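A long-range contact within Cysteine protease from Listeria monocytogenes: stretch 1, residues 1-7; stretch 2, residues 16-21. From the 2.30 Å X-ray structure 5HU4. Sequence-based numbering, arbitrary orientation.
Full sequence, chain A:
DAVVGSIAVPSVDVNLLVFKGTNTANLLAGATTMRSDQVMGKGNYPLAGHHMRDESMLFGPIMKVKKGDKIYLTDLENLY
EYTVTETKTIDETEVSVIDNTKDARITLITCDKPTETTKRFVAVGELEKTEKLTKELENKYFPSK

Stretch 1 1-7: DAVVGSI
Stretch 2 16-21: LLVFKG

Two antiparallel strands, Val3 to Ile7 and Leu16 to Phe19, lie edge to edge with an angle of 144° between their N-to-C directions and 4.2 Å between their axes at closest approach. Ile7 pairs with Leu16 as a hydrogen-bonded pair: Ile7 N donates to Leu16 O and Leu16 N to Ile7 O, both at 3.0 Å. Ser6 faces Leu17 in a non-hydrogen-bonded pair, and Gly5 pairs with Val18, where Val18 N reaches Gly5 O at 2.6 Å. A beta bulge then shifts the register by one, so that Val3 pairs with Phe19, their CA atoms 4.6 Å apart. Val18 spans the bulge, its carbonyl O accepting from Val4 N at 2.8 Å. Beyond Val3, Lys20 N closes the ladder on Ala2 O at 3.1 Å. CA-H...O contacts reach past the paired residue: Val3 CA, in the pair with Phe19, lies 3.4 Å from Val18 O, and Ser6 CA, in the pair with Leu17, lies 3.3 Å from Leu16 O.

Most of the backbone is extended, for example Ser6 at phi/psi -135/155 and Val18 at -103/127. The bulge departs from this: Val4 sits at -115/-16 and Gly5 at 165/-154, a conformation that glycine adopts readily; from Gly5 onward the pairing is regular, with Val18, Leu17 and Leu16 in turn.

Val3, Ser6, Leu17 and Phe19 share one face of the sheet. Phe19, chi1 m and chi2 83°, is buried, and its CE2 packs 3.6 Å from CG2 of Val3 (chi1 t); that same Val3 CG2 lies 4.3 Å from Leu17 CD1. Ala2 CB adds a small apolar contact to Phe19 CD2 at 4.2 Å. Asp1 OD1 lies near the ring plane at its edge and accepts from Ala2 N at 3.0 Å, a bond within the first stretch. Ser6 (m) is compact beside Leu17 (m, t), with OG 3.6 Å from Leu17 CD2.

On the other face are Ile7, Leu16 and Val18. Val18, chi1 t, has the largest area covered by the opposing stretch: its CG2 lies 3.9 Å from CG2 of Ile7 (t, t), while its CG1 meets Val4 CG2 at 3.6 Å. Val4 (m) points sideways at the bulge, and its CG1 also comes within 4.0 Å of Lys20 CB. Leu16 (m, t) offers CB to Ile7 CG2 at 4.3 Å. Branched aliphatic residues suit this extended, apolar setting, whereas the end of Lys20 leads away, leaving its aliphatic base in contact. The contact buries 575 Å² between the two stretches, both sides summed.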

# COMPACT_ATOMS: atom_id res chain seq x y z
N ASP A 1 4.59 -19.20 4.92
CA ASP A 1 4.88 -17.89 4.32
C ASP A 1 4.40 -16.76 5.23
O ASP A 1 3.65 -16.99 6.18
CB ASP A 1 4.24 -17.78 2.94
CG ASP A 1 5.18 -17.18 1.91
OD1 ASP A 1 6.12 -16.46 2.31
OD2 ASP A 1 4.97 -17.43 0.70
N ALA A 2 4.80 -15.54 4.90
CA ALA A 2 4.43 -14.37 5.68
C ALA A 2 3.45 -13.50 4.90
O ALA A 2 3.16 -12.37 5.28
CB ALA A 2 5.67 -13.57 6.07
N VAL A 3 2.96 -14.04 3.79
CA VAL A 3 2.01 -13.33 2.93
C VAL A 3 0.62 -13.29 3.56
O VAL A 3 0.12 -14.30 4.04
CB VAL A 3 1.92 -13.99 1.54
CG1 VAL A 3 0.90 -13.27 0.67
CG2 VAL A 3 3.29 -14.00 0.87
N VAL A 4 0.01 -12.11 3.55
CA VAL A 4 -1.33 -11.95 4.11
C VAL A 4 -2.34 -11.58 3.04
O VAL A 4 -3.55 -11.68 3.25
CB VAL A 4 -1.35 -10.87 5.21
CG1 VAL A 4 -0.51 -11.31 6.41
CG2 VAL A 4 -0.85 -9.54 4.67
N GLY A 5 -1.85 -11.15 1.88
CA GLY A 5 -2.72 -10.79 0.77
C GLY A 5 -2.02 -9.99 -0.32
O GLY A 5 -0.81 -10.10 -0.50
N SER A 6 -2.80 -9.19 -1.04
CA SER A 6 -2.26 -8.42 -2.16
C SER A 6 -2.76 -6.97 -2.15
O SER A 6 -3.82 -6.67 -1.60
CB SER A 6 -2.63 -9.07 -3.49
OG SER A 6 -2.02 -10.35 -3.62
N ILE A 7 -1.98 -6.09 -2.76
CA ILE A 7 -2.39 -4.71 -2.97
C ILE A 7 -2.14 -4.33 -4.43
O ILE A 7 -1.15 -4.74 -5.02
CB ILE A 7 -1.66 -3.73 -2.03
CG1 ILE A 7 -2.12 -2.29 -2.28
CG2 ILE A 7 -0.15 -3.84 -2.20
CD1 ILE A 7 -1.34 -1.26 -1.53
N LEU A 16 1.29 -6.07 -6.06
CA LEU A 16 2.26 -6.69 -5.16
C LEU A 16 1.61 -7.59 -4.12
O LEU A 16 0.41 -7.52 -3.87
CB LEU A 16 3.08 -5.61 -4.46
CG LEU A 16 3.79 -4.60 -5.35
CD1 LEU A 16 4.36 -3.47 -4.52
CD2 LEU A 16 4.89 -5.27 -6.17
N LEU A 17 2.43 -8.44 -3.50
CA LEU A 17 2.01 -9.24 -2.37
C LEU A 17 2.19 -8.43 -1.09
O LEU A 17 3.11 -7.62 -0.99
CB LEU A 17 2.80 -10.55 -2.29
CG LEU A 17 2.61 -11.55 -3.43
CD1 LEU A 17 3.55 -12.73 -3.27
CD2 LEU A 17 1.16 -12.02 -3.49
N VAL A 18 1.32 -8.65 -0.11
CA VAL A 18 1.43 -7.97 1.17
C VAL A 18 2.03 -8.89 2.23
O VAL A 18 1.54 -10.00 2.43
CB VAL A 18 0.08 -7.44 1.66
CG1 VAL A 18 0.26 -6.62 2.93
CG2 VAL A 18 -0.58 -6.59 0.58
N PHE A 19 3.09 -8.43 2.88
CA PHE A 19 3.75 -9.22 3.91
C PHE A 19 3.49 -8.64 5.29
O PHE A 19 3.23 -7.45 5.44
CB PHE A 19 5.26 -9.28 3.64
CG PHE A 19 5.62 -10.05 2.40
CD1 PHE A 19 5.58 -9.44 1.16
CD2 PHE A 19 6.01 -11.38 2.48
CE1 PHE A 19 5.91 -10.14 0.02
CE2 PHE A 19 6.35 -12.08 1.34
CZ PHE A 19 6.30 -11.46 0.10
N LYS A 20 3.55 -9.50 6.30
CA LYS A 20 3.33 -9.06 7.68
C LYS A 20 4.65 -8.63 8.31
O LYS A 20 5.54 -9.45 8.53
CB LYS A 20 2.68 -10.19 8.49
CG LYS A 20 1.75 -9.70 9.59
CD LYS A 20 1.10 -10.87 10.31
CE LYS A 20 -0.21 -10.46 10.97
NZ LYS A 20 -0.98 -11.64 11.46
N GLY A 21 4.76 -7.34 8.60
CA GLY A 21 5.94 -6.80 9.25
C GLY A 21 6.94 -6.18 8.29
O GLY A 21 7.25 -6.75 7.25